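PDB 2G0D: nisin biosynthesis protein NisC from Lactococcus lactis subsp. lactis, which catalyses the cyclisation step of nisin maturation, probably using its zinc ion to activate peptide cysteine thiols for thioether ring formation. Local coordinates for residues D133-E138 / L204-A209; D275-G280 / M322-Y327. All coordinates share one frame; numbering follows the deposited sequence.

Contact 1 (D133-E138 / L204-A209)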
loop_
_atom_site.group_PDB
_atom_site.type_symbol
_atom_site.label_atom_id
_atom_site.label_comp_id
_atom_site.label_asym_id
_atom_site.label_seq_id
_atom_site.Cartn_x
_atom_site.Cartn_y
_atom_site.Cartn_z
ATOM N N ASP A 133 6.357 -10.078 -7.779
ATOM C CA ASP A 133 6.068 -11.421 -7.244
ATOM C C ASP A 133 5.530 -11.352 -5.818
ATOM O O ASP A 133 4.539 -11.999 -5.493
ATOM C CB ASP A 133 7.305 -12.328 -7.257
ATOM C CG ASP A 133 7.698 -12.793 -8.661
ATOM O OD1 ASP A 133 6.814 -12.974 -9.535
ATOM O OD2 ASP A 133 8.913 -13.009 -8.874
ATOM N N TYR A 134 6.186 -10.562 -4.971
ATOM C CA TYR A 134 5.944 -10.602 -3.525
ATOM C C TYR A 134 5.403 -9.273 -2.979
ATOM O O TYR A 134 4.944 -9.232 -1.835
ATOM C CB TYR A 134 7.249 -10.945 -2.786
ATOM C CG TYR A 134 8.324 -9.908 -3.006
ATOM C CD1 TYR A 134 9.309 -10.088 -3.989
ATOM C CD2 TYR A 134 8.330 -8.723 -2.274
ATOM C CE1 TYR A 134 10.282 -9.117 -4.215
ATOM C CE2 TYR A 134 9.288 -7.744 -2.503
ATOM C CZ TYR A 134 10.264 -7.944 -3.468
ATOM O OH TYR A 134 11.223 -6.968 -3.674
ATOM N N ASP A 135 5.470 -8.208 -3.795
ATOM C CA ASP A 135 5.320 -6.827 -3.297
ATOM C C ASP A 135 3.889 -6.371 -3.024
ATOM O O ASP A 135 2.937 -7.119 -3.163
ATOM C CB ASP A 135 6.147 -5.801 -4.132
ATOM C CG ASP A 135 5.483 -5.373 -5.454
ATOM O OD1 ASP A 135 6.156 -4.678 -6.266
ATOM O OD2 ASP A 135 4.312 -5.701 -5.698
ATOM N N VAL A 136 3.759 -5.121 -2.614
ATOM C CA VAL A 136 2.463 -4.567 -2.231
ATOM C C VAL A 136 1.646 -4.242 -3.490
ATOM O O VAL A 136 0.457 -4.546 -3.575
ATOM C CB VAL A 136 2.662 -3.312 -1.315
ATOM C CG1 VAL A 136 1.364 -2.570 -1.141
ATOM C CG2 VAL A 136 3.261 -3.738 0.029
ATOM N N ILE A 137 2.296 -3.642 -4.474
ATOM C CA ILE A 137 1.578 -3.087 -5.622
ATOM C C ILE A 137 0.973 -4.174 -6.540
ATOM O O ILE A 137 -0.233 -4.157 -6.811
ATOM C CB ILE A 137 2.478 -2.069 -6.380
ATOM C CG1 ILE A 137 3.046 -1.027 -5.389
ATOM C CG2 ILE A 137 1.738 -1.425 -7.575
ATOM C CD1 ILE A 137 1.977 -0.125 -4.695
ATOM N N GLU A 138 1.800 -5.124 -6.982
ATOM C CA GLU A 138 1.348 -6.202 -7.864
ATOM C C GLU A 138 1.423 -7.601 -7.246
ATOM O O GLU A 138 0.824 -8.529 -7.771
ATOM C CB GLU A 138 2.105 -6.187 -9.210
ATOM C CG GLU A 138 1.984 -4.862 -9.977
ATOM C CD GLU A 138 0.550 -4.483 -10.337
ATOM O OE1 GLU A 138 -0.278 -5.384 -10.535
ATOM O OE2 GLU A 138 0.247 -3.273 -10.429
ATOM N N LEU A 204 8.818 0.201 0.968
ATOM C CA LEU A 204 7.584 -0.406 1.453
ATOM C C LEU A 204 6.804 -1.042 0.313
ATOM O O LEU A 204 6.343 -2.192 0.413
ATOM C CB LEU A 204 6.704 0.653 2.137
ATOM C CG LEU A 204 5.367 0.149 2.706
ATOM C CD1 LEU A 204 5.647 -0.612 3.979
ATOM C CD2 LEU A 204 4.401 1.271 2.990
ATOM N N ALA A 205 6.642 -0.267 -0.755
ATOM C CA ALA A 205 5.797 -0.624 -1.896
ATOM C C ALA A 205 6.306 -1.844 -2.678
ATOM O O ALA A 205 5.505 -2.649 -3.171
ATOM C CB ALA A 205 5.656 0.582 -2.831
ATOM N N HIS A 206 7.630 -1.983 -2.773
ATOM C CA HIS A 206 8.234 -2.976 -3.646
ATOM C C HIS A 206 9.277 -3.867 -2.984
ATOM O O HIS A 206 9.903 -4.703 -3.655
ATOM C CB HIS A 206 8.877 -2.280 -4.857
ATOM C CG HIS A 206 7.922 -1.480 -5.674
ATOM N ND1 HIS A 206 6.876 -2.053 -6.365
ATOM C CD2 HIS A 206 7.878 -0.156 -5.957
ATOM C CE1 HIS A 206 6.218 -1.117 -7.024
ATOM N NE2 HIS A 206 6.803 0.045 -6.789
ATOM N N GLY A 207 9.487 -3.683 -1.687
ATOM C CA GLY A 207 10.618 -4.299 -1.020
ATOM C C GLY A 207 10.294 -4.892 0.331
ATOM O O GLY A 207 9.146 -5.294 0.597
ATOM N N LEU A 208 11.322 -4.916 1.185
ATOM C CA LEU A 208 11.374 -5.746 2.393
ATOM C C LEU A 208 10.440 -5.272 3.511
ATOM O O LEU A 208 9.845 -6.088 4.229
ATOM C CB LEU A 208 12.836 -5.829 2.898
ATOM C CG LEU A 208 13.293 -6.976 3.816
ATOM C CD1 LEU A 208 13.368 -8.345 3.099
ATOM C CD2 LEU A 208 14.604 -6.651 4.496
ATOM N N ALA A 209 10.314 -3.960 3.660
ATOM C CA ALA A 209 9.435 -3.367 4.670
ATOM C C ALA A 209 8.003 -3.816 4.483
ATOM O O ALA A 209 7.286 -4.040 5.466
ATOM C CB ALA A 209 9.509 -1.841 4.612
#

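Contact 2 (D275-G280 / M322-Y327). With ZN (zinc ion), chain B.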
loop_
_atom_site.group_PDB
_atom_site.type_symbol
_atom_site.label_atom_id
_atom_site.label_comp_id
_atom_site.label_asym_id
_atom_site.label_seq_id
_atom_site.Cartn_x
_atom_site.Cartn_y
_atom_site.Cartn_z
ATOM N N ASP A 275 11.648 11.001 0.992
ATOM C CA ASP A 275 10.701 10.637 2.052
ATOM C C ASP A 275 9.352 10.415 1.413
ATOM O O ASP A 275 8.704 11.361 0.954
ATOM C CB ASP A 275 10.618 11.707 3.145
ATOM C CG ASP A 275 11.894 11.797 3.982
ATOM O OD1 ASP A 275 12.369 10.741 4.468
ATOM O OD2 ASP A 275 12.407 12.931 4.158
ATOM N N ALA A 276 8.962 9.145 1.356
ATOM C CA ALA A 276 7.735 8.720 0.679
ATOM C C ALA A 276 7.125 7.508 1.354
ATOM O O ALA A 276 7.766 6.822 2.152
ATOM C CB ALA A 276 7.998 8.416 -0.827
ATOM N N TRP A 277 5.859 7.264 1.039
ATOM C CA TRP A 277 5.215 6.018 1.408
ATOM C C TRP A 277 5.887 4.839 0.686
ATOM O O TRP A 277 6.292 3.872 1.318
ATOM C CB TRP A 277 3.701 6.103 1.113
ATOM C CG TRP A 277 2.981 4.787 1.210
ATOM C CD1 TRP A 277 2.455 4.225 2.337
ATOM C CD2 TRP A 277 2.688 3.884 0.132
ATOM N NE1 TRP A 277 1.854 3.005 2.034
ATOM C CE2 TRP A 277 1.991 2.771 0.689
ATOM C CE3 TRP A 277 2.966 3.892 -1.247
ATOM C CZ2 TRP A 277 1.543 1.693 -0.088
ATOM C CZ3 TRP A 277 2.518 2.809 -2.033
ATOM C CH2 TRP A 277 1.813 1.725 -1.446
ATOM N N CYS A 278 6.028 4.923 -0.633
ATOM C CA CYS A 278 6.561 3.795 -1.401
ATOM C C CYS A 278 8.021 3.401 -1.085
ATOM O O CYS A 278 8.348 2.215 -1.032
ATOM C CB CYS A 278 6.401 4.057 -2.893
ATOM S SG CYS A 278 7.149 5.592 -3.480
ATOM N N TYR A 279 8.881 4.410 -0.900
ATOM C CA TYR A 279 10.285 4.234 -0.560
ATOM C C TYR A 279 10.668 5.271 0.497
ATOM O O TYR A 279 10.244 6.432 0.426
ATOM C CB TYR A 279 11.175 4.489 -1.786
ATOM C CG TYR A 279 11.233 3.401 -2.847
ATOM C CD1 TYR A 279 12.046 2.281 -2.680
ATOM C CD2 TYR A 279 10.554 3.559 -4.069
ATOM C CE1 TYR A 279 12.141 1.300 -3.688
ATOM C CE2 TYR A 279 10.632 2.605 -5.066
ATOM C CZ TYR A 279 11.420 1.470 -4.865
ATOM O OH TYR A 279 11.488 0.519 -5.850
ATOM N N GLY A 280 11.474 4.863 1.463
ATOM C CA GLY A 280 12.050 5.816 2.417
ATOM C C GLY A 280 11.394 5.778 3.788
ATOM O O GLY A 280 10.488 4.962 4.046
ATOM N N MET A 322 0.525 14.098 -3.930
ATOM C CA MET A 322 0.002 12.761 -4.245
ATOM C C MET A 322 0.235 11.802 -3.081
ATOM O O MET A 322 1.028 12.087 -2.158
ATOM C CB MET A 322 0.662 12.165 -5.502
ATOM C CG MET A 322 1.928 11.388 -5.175
ATOM S SD MET A 322 2.796 10.657 -6.530
ATOM C CE MET A 322 2.453 8.949 -6.411
ATOM N N ILE A 323 -0.434 10.654 -3.151
ATOM C CA ILE A 323 -0.270 9.619 -2.139
ATOM C C ILE A 323 1.065 8.888 -2.267
ATOM O O ILE A 323 1.840 8.851 -1.298
ATOM C CB ILE A 323 -1.456 8.634 -2.185
ATOM C CG1 ILE A 323 -2.693 9.329 -1.557
ATOM C CG2 ILE A 323 -1.076 7.267 -1.489
ATOM C CD1 ILE A 323 -3.787 8.403 -1.218
ATOM N N CYS A 324 1.355 8.348 -3.449
ATOM C CA CYS A 324 2.443 7.364 -3.590
ATOM C C CYS A 324 3.783 7.857 -3.082
ATOM O O CYS A 324 4.395 7.219 -2.231
ATOM C CB CYS A 324 2.598 6.853 -5.038
ATOM S SG CYS A 324 3.615 5.320 -5.150
ATOM N N HIS A 325 4.248 8.972 -3.617
ATOM C CA HIS A 325 5.498 9.550 -3.147
ATOM C C HIS A 325 5.365 11.063 -2.962
ATOM O O HIS A 325 6.301 11.806 -3.209
ATOM C CB HIS A 325 6.678 9.181 -4.069
ATOM C CG HIS A 325 6.343 9.167 -5.530
ATOM N ND1 HIS A 325 5.932 8.026 -6.190
ATOM C CD2 HIS A 325 6.374 10.153 -6.465
ATOM C CE1 HIS A 325 5.739 8.307 -7.471
ATOM N NE2 HIS A 325 6.004 9.588 -7.664
ATOM N N GLY A 326 4.186 11.506 -2.524
ATOM C CA GLY A 326 3.944 12.910 -2.234
ATOM C C GLY A 326 3.516 13.131 -0.789
ATOM O O GLY A 326 3.527 12.222 0.045
ATOM N N TYR A 327 3.124 14.358 -0.505
ATOM C CA TYR A 327 2.874 14.768 0.862
ATOM C C TYR A 327 1.574 14.201 1.492
ATOM O O TYR A 327 1.517 14.000 2.722
ATOM C CB TYR A 327 2.936 16.309 0.945
ATOM C CG TYR A 327 3.146 16.801 2.362
ATOM C CD1 TYR A 327 4.255 16.412 3.094
ATOM C CD2 TYR A 327 2.208 17.633 2.973
ATOM C CE1 TYR A 327 4.458 16.865 4.408
ATOM C CE2 TYR A 327 2.392 18.075 4.283
ATOM C CZ TYR A 327 3.517 17.685 4.990
ATOM O OH TYR A 327 3.679 18.114 6.286
HETATM ZN ZN ZN B . 5.748 6.116 -5.270
HETATM O O HOH W 1 4.107 9.567 0.070
HETATM O O HOH W 2 6.370 4.794 -6.888
#

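Contact 1 (D133-E138 / L204-A209)
H206 and D135 meet in a His-carboxylate pair where two largely non-helical segments of the alpha toroid come together, close to the middle of the chain, and the contact illustrates how a buried acid can be gripped at both oxygens. H206 ND1 donates to D135 OD1 at 2.7 Å, almost straight at 175°. The oxygen lies close to the plane of the imidazole, but the nitrogen arrives from above the carboxylate plane, the carboxylate and ring planes being turned 49° apart. The other oxygen, OD2, is held from its own loop in an Asx motif: E138 N binds its syn lone pair at 2.9 Å, and G139 N adds a further bond. Bonds to both oxygens would restrict rotation about CB–CG.

Beside the imidazole, I137 CG1 approaches H206 CE1 obliquely at 3.6 Å and also lies against A205 CB at 4.0 Å. A205 CB in turn covers part of one imidazole face. One backbone bond joins the segments: V136 N donates to A205 O at 3.1 Å, while V136 CG2 rests on L204 O. Y134, with CG between its backbone N and carbonyl carbon (chi1 62°), swings its ring across to the second segment. There its OH stands 2.6 Å from H206 O in a weak hydrogen bond whose proton has another acceptor within reach.

Contact 2 (D275-G280 / M322-Y327)
C278, C324 and H325 converge from two irregular loops on one zinc ion, a worked example of a metal joining segments that have almost no regular secondary structure. C278 SG and C324 SG each bind the zinc at 2.3 Å, and H325 ND1 binds it at 2.1 Å. C324 SG is anti to its backbone N (chi1 -164°), which extends the sulfur away from the main chain to the zinc; C278 SG lies between its backbone N and carbonyl carbon.

Behind the metal the loops are closely packed. C278 N donates to C324 O at 3.2 Å, nearly in line with the carbonyl, and C324 O also lies in the plane of the W277 indole, at its edge. C324 SG approaches the same edge, 4.2 Å from W277 CZ3, in a sulfur-aromatic contact. The indole nitrogen points out of the contact to L399 O. On the other flank A276 CB presses on H325 CB at 3.6 Å. A water bridges the backbones, accepting from W277 N at 3.1 Å and lying 2.7 Å from I323 O and from G326 O, with more acceptors in reach than its protons can serve.

The metal's other side is looser: its fourth ligand is a water at 2.2 Å rather than a side chain, and H325 is partly exposed. A water as fourth ligand is consistent with a position that a substrate thiol could take. Two cysteines, a histidine and a water in a distorted tetrahedron form the zinc site characteristic of LanC cyclases.

Overall arrangement
From the N terminus, the chain first reaches 133-138, the end of helix 131-134 and the turn leading to helix 140-147. Contact 1 closes when 204-209 returns to it, bracketing helices 140-147, 156-168 and 189-194. Helices 208-221, 226-242 and 258-263 follow before contact 2 opens at 275-280; 322-327 closes it around helices 281-294 and 298-314, running into the start of helix 327-341. The two closures stand in series, neither nested nor crossed. Yet they touch in space: A205 N probably donates to C278 O at 3.0 Å, and I137 CD1 packs on W277 CH2. Across this seam H206 NE2 lies 6.3 Å from the zinc ion, and both contacts border the metal site.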